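PlzA (Borrelia burgdorferi, PDB 7MIE) binds the bacterial second messenger c-di-GMP through a PilZ domain and probably acts as a receptor in its signalling. Local coordinates at residues 207-216 against 259-267. Numbering follows the deposited sequence.
With C2E (9,9'-[(2R,3R,3aS,5S,7aR,9R,10R,10aS,12S,14aR)-3,5,10,12-tetrahydroxy-5,12-dioxidooctahydro-2H,7H-difuro[3,2-d:3',2'-j][1,3,7,9,2,8]tetraoxadiphosphacyclododecine-2,9-diyl]bis(2-amino-1,9-dihydro-6H-purin-6-one)), chain C.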
loop_
_atom_site.group_PDB
_atom_site.type_symbol
_atom_site.label_atom_id
_atom_site.label_comp_id
_atom_site.label_asym_id
_atom_site.label_seq_id
_atom_site.Cartn_x
_atom_site.Cartn_y
_atom_site.Cartn_z
ATOM N N SER A 207 -6.185 -9.720 -0.618
ATOM C CA SER A 207 -6.106 -8.291 -0.839
ATOM C C SER A 207 -5.499 -7.657 0.406
ATOM O O SER A 207 -5.239 -8.341 1.403
ATOM C CB SER A 207 -7.489 -7.747 -1.156
ATOM O OG SER A 207 -8.305 -7.880 -0.003
ATOM N N TYR A 208 -5.288 -6.341 0.366
ATOM C CA TYR A 208 -4.757 -5.628 1.516
ATOM C C TYR A 208 -5.594 -5.908 2.772
ATOM O O TYR A 208 -5.033 -6.016 3.855
ATOM C CB TYR A 208 -4.747 -4.115 1.215
ATOM C CG TYR A 208 -3.547 -3.628 0.424
ATOM C CD1 TYR A 208 -2.253 -3.858 0.875
ATOM C CD2 TYR A 208 -3.717 -2.900 -0.753
ATOM C CE1 TYR A 208 -1.134 -3.417 0.169
ATOM C CE2 TYR A 208 -2.613 -2.389 -1.435
ATOM C CZ TYR A 208 -1.335 -2.662 -0.987
ATOM O OH TYR A 208 -0.242 -2.180 -1.651
ATOM N N GLY A 209 -6.909 -6.057 2.600
ATOM C CA GLY A 209 -7.812 -6.077 3.749
ATOM C C GLY A 209 -8.428 -7.440 4.079
ATOM O O GLY A 209 -9.196 -7.544 5.052
ATOM N N GLY A 210 -8.151 -8.485 3.290
ATOM C CA GLY A 210 -8.772 -9.772 3.601
ATOM C C GLY A 210 -8.409 -10.876 2.613
ATOM O O GLY A 210 -7.438 -10.754 1.866
ATOM N N ALA A 211 -9.246 -11.928 2.572
ATOM C CA ALA A 211 -8.941 -13.127 1.818
ATOM C C ALA A 211 -10.219 -13.906 1.576
ATOM O O ALA A 211 -11.190 -13.739 2.306
ATOM C CB ALA A 211 -7.939 -14.001 2.565
ATOM N N LEU A 212 -10.222 -14.706 0.509
ATOM C CA LEU A 212 -11.268 -15.703 0.340
ATOM C C LEU A 212 -10.569 -17.046 0.392
ATOM O O LEU A 212 -9.537 -17.208 -0.261
ATOM C CB LEU A 212 -11.956 -15.538 -1.024
ATOM C CG LEU A 212 -13.027 -16.596 -1.336
ATOM C CD1 LEU A 212 -14.248 -16.466 -0.415
ATOM C CD2 LEU A 212 -13.481 -16.481 -2.783
ATOM N N VAL A 213 -11.091 -17.972 1.219
ATOM C CA VAL A 213 -10.491 -19.288 1.326
ATOM C C VAL A 213 -11.591 -20.330 1.121
ATOM O O VAL A 213 -12.760 -20.050 1.337
ATOM C CB VAL A 213 -9.794 -19.506 2.679
ATOM C CG1 VAL A 213 -8.654 -18.507 2.902
ATOM C CG2 VAL A 213 -10.807 -19.457 3.826
ATOM N N ILE A 214 -11.176 -21.511 0.662
ATOM C CA ILE A 214 -12.066 -22.648 0.488
ATOM C C ILE A 214 -11.645 -23.741 1.467
ATOM O O ILE A 214 -10.454 -23.941 1.694
ATOM C CB ILE A 214 -12.025 -23.121 -0.980
ATOM C CG1 ILE A 214 -12.974 -22.277 -1.827
ATOM C CG2 ILE A 214 -12.317 -24.613 -1.101
ATOM C CD1 ILE A 214 -13.211 -22.799 -3.227
ATOM N N SER A 215 -12.635 -24.418 2.070
ATOM C CA SER A 215 -12.343 -25.604 2.866
ATOM C C SER A 215 -13.614 -26.379 3.206
ATOM O O SER A 215 -14.661 -26.176 2.587
ATOM C CB SER A 215 -11.562 -25.256 4.115
ATOM O OG SER A 215 -12.407 -25.186 5.255
ATOM N N SER A 216 -13.467 -27.270 4.201
ATOM C CA SER A 216 -14.542 -27.966 4.897
ATOM C C SER A 216 -14.466 -27.635 6.397
ATOM O O SER A 216 -15.520 -27.697 7.066
ATOM C CB SER A 216 -14.432 -29.447 4.675
ATOM O OG SER A 216 -13.750 -29.721 3.459
ATOM N N VAL A 259 -17.938 -27.959 -0.744
ATOM C CA VAL A 259 -16.951 -27.178 0.069
ATOM C C VAL A 259 -17.531 -25.798 0.384
ATOM O O VAL A 259 -18.493 -25.366 -0.251
ATOM C CB VAL A 259 -15.581 -27.077 -0.634
ATOM C CG1 VAL A 259 -14.768 -28.356 -0.500
ATOM C CG2 VAL A 259 -15.703 -26.649 -2.092
ATOM N N PHE A 260 -16.923 -25.116 1.365
ATOM C CA PHE A 260 -17.404 -23.834 1.858
ATOM C C PHE A 260 -16.387 -22.745 1.505
ATOM O O PHE A 260 -15.200 -22.885 1.787
ATOM C CB PHE A 260 -17.637 -23.897 3.374
ATOM C CG PHE A 260 -18.312 -25.147 3.892
ATOM C CD1 PHE A 260 -17.572 -26.281 4.210
ATOM C CD2 PHE A 260 -19.685 -25.189 4.090
ATOM C CE1 PHE A 260 -18.189 -27.428 4.697
ATOM C CE2 PHE A 260 -20.303 -26.334 4.575
ATOM C CZ PHE A 260 -19.555 -27.451 4.878
ATOM N N ALA A 261 -16.869 -21.675 0.866
ATOM C CA ALA A 261 -16.048 -20.523 0.525
ATOM C C ALA A 261 -16.293 -19.439 1.563
ATOM O O ALA A 261 -17.409 -18.946 1.694
ATOM C CB ALA A 261 -16.358 -20.024 -0.873
ATOM N N LEU A 262 -15.218 -19.024 2.234
ATOM C CA LEU A 262 -15.303 -18.138 3.376
ATOM C C LEU A 262 -14.564 -16.828 3.069
ATOM O O LEU A 262 -13.357 -16.852 2.885
ATOM C CB LEU A 262 -14.606 -18.871 4.529
ATOM C CG LEU A 262 -14.501 -18.098 5.842
ATOM C CD1 LEU A 262 -15.878 -17.839 6.430
ATOM C CD2 LEU A 262 -13.629 -18.847 6.848
ATOM N N GLY A 263 -15.300 -15.710 3.041
ATOM C CA GLY A 263 -14.727 -14.371 2.912
ATOM C C GLY A 263 -14.330 -13.821 4.281
ATOM O O GLY A 263 -15.088 -13.971 5.236
ATOM N N ILE A 264 -13.140 -13.204 4.383
ATOM C CA ILE A 264 -12.572 -12.772 5.651
ATOM C C ILE A 264 -12.148 -11.314 5.527
ATOM O O ILE A 264 -11.502 -10.943 4.551
ATOM C CB ILE A 264 -11.324 -13.622 5.985
ATOM C CG1 ILE A 264 -11.656 -15.121 6.063
ATOM C CG2 ILE A 264 -10.624 -13.087 7.244
ATOM C CD1 ILE A 264 -10.445 -16.038 6.028
ATOM N N ALA A 265 -12.508 -10.507 6.526
ATOM C CA ALA A 265 -12.028 -9.151 6.704
ATOM C C ALA A 265 -11.035 -9.181 7.846
ATOM O O ALA A 265 -11.435 -9.482 8.993
ATOM C CB ALA A 265 -13.193 -8.233 7.084
ATOM N N PHE A 266 -9.767 -8.858 7.547
ATOM C CA PHE A 266 -8.749 -8.765 8.583
ATOM C C PHE A 266 -9.041 -7.581 9.504
ATOM O O PHE A 266 -9.459 -6.522 9.044
ATOM C CB PHE A 266 -7.351 -8.625 7.961
ATOM C CG PHE A 266 -6.956 -9.745 7.023
ATOM C CD1 PHE A 266 -7.426 -11.037 7.196
ATOM C CD2 PHE A 266 -6.111 -9.497 5.958
ATOM C CE1 PHE A 266 -7.023 -12.063 6.350
ATOM C CE2 PHE A 266 -5.737 -10.503 5.075
ATOM C CZ PHE A 266 -6.188 -11.791 5.276
ATOM N N ASP A 267 -8.817 -7.758 10.815
ATOM C CA ASP A 267 -9.022 -6.650 11.746
ATOM C C ASP A 267 -8.129 -5.473 11.358
ATOM O O ASP A 267 -6.902 -5.591 11.330
ATOM C CB ASP A 267 -8.779 -7.109 13.188
ATOM C CG ASP A 267 -9.760 -8.162 13.693
ATOM O OD1 ASP A 267 -10.786 -8.359 13.052
ATOM O OD2 ASP A 267 -9.485 -8.766 14.765
HETATM P P1 C2E C . -16.911 -5.478 4.354
HETATM O O2P C2E C . -17.848 -6.533 3.947
HETATM O O1P C2E C . -16.820 -5.026 5.790
HETATM O "O5'" C2E C . -15.464 -6.117 4.068
HETATM C "C5'" C2E C . -14.307 -5.386 4.508
HETATM C "C4'" C2E C . -13.091 -5.874 3.756
HETATM O "O4'" C2E C . -12.929 -7.294 3.967
HETATM C "C3'" C2E C . -13.160 -5.743 2.232
HETATM O "O3'" C2E C . -12.774 -4.413 1.903
HETATM C "C2'" C2E C . -11.987 -6.690 1.860
HETATM O "O2'" C2E C . -10.757 -6.064 2.167
HETATM C "C1'" C2E C . -12.176 -7.820 2.887
HETATM N N9 C2E C . -12.890 -8.956 2.325
HETATM C C8 C2E C . -14.171 -9.399 2.566
HETATM N N7 C2E C . -14.487 -10.462 1.879
HETATM C C5 C2E C . -13.347 -10.709 1.107
HETATM C C6 C2E C . -13.093 -11.710 0.142
HETATM O O6 C2E C . -13.891 -12.562 -0.277
HETATM N N1 C2E C . -11.803 -11.576 -0.402
HETATM C C2 C2E C . -10.879 -10.616 -0.041
HETATM N N2 C2E C . -9.682 -10.617 -0.666
HETATM N N3 C2E C . -11.114 -9.670 0.862
HETATM C C4 C2E C . -12.365 -9.789 1.387
HETATM P P11 C2E C . -13.161 -3.866 0.428
HETATM O O21 C2E C . -12.450 -2.557 0.343
HETATM O O11 C2E C . -12.776 -4.940 -0.553
HETATM O O5A C2E C . -14.771 -3.787 0.490
HETATM C C5A C2E C . -15.302 -2.663 1.236
HETATM C C4A C2E C . -16.772 -2.889 1.454
HETATM O O4A C2E C . -17.463 -2.901 0.184
HETATM C C3A C2E C . -17.109 -4.243 2.082
HETATM O O3A C2E C . -16.900 -4.118 3.488
HETATM C C2A C2E C . -18.559 -4.405 1.637
HETATM O O2A C2E C . -19.453 -3.618 2.412
HETATM C C1A C2E C . -18.462 -3.881 0.199
HETATM N N91 C2E C . -18.213 -4.903 -0.800
HETATM C C81 C2E C . -17.043 -5.142 -1.491
HETATM N N71 C2E C . -17.162 -6.148 -2.319
HETATM C C51 C2E C . -18.481 -6.588 -2.181
HETATM C C61 C2E C . -19.193 -7.639 -2.830
HETATM O O61 C2E C . -18.825 -8.425 -3.712
HETATM N N11 C2E C . -20.508 -7.716 -2.382
HETATM C C21 C2E C . -21.065 -6.937 -1.399
HETATM N N21 C2E C . -22.353 -7.191 -1.109
HETATM N N31 C2E C . -20.426 -5.921 -0.817
HETATM C C41 C2E C . -19.129 -5.822 -1.244
HETATM O O HOH W 1 -9.782 -5.429 6.563
#
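F266 lies across the backbone of G210, where strands 210-215 and 260-266 pair antiparallel in the c-di-GMP-binding sheet. Followed outward, its CB rests 3.6 Å from G209 O; CG, set anti to its own carbonyl carbon (chi1 -58°), meets G209 O and G210 CA and leads the ring over G210. CD2 and CE2 lie against G210 N and CA, while CD1 and CE1 meet G210 CA from slightly farther off. G210 CA sits 3.5 Å from the F266 ring centroid, 14° off the normal, a CH-pi contact with one face. At the far end CZ lies 3.6 Å from G210 C and also reaches A211 CB. The backbone beneath the ring is tied by F266 N, which donates to G209 O at 2.9 Å; a water donates to both G209 O and F266 O, bridging the turn at G209 to the end of strand 260-266. Further along, A211/I264, V213/L262 and S215/F260 are hydrogen-bonded pairs. The bond from L262 N to V213 O is nearly straight (174°). Beside it, V213 CG2 packs 3.9 Å from L262 CB, the two side chains pointing the same way, and also meets I264 CD1. The other face of this strand pair carries G210, L212, G263 and A265 and receives one guanine of c-di-GMP: L212 CB lies 3.6 Å from C2E O6, and A265 CB touches the ribose at C2E O4', 3.3 Å away. Glycines at 210 and 263 put no side chain on this face beneath the base. R168, R172 and D205 add hydrogen bonds to the ligand. Strands 198-207 and 240-250 flank the pair; A211, V213, L262 and I264 pack onto strand 228-233, while Y275 of helix 273-283 meets F266 edge-to-face.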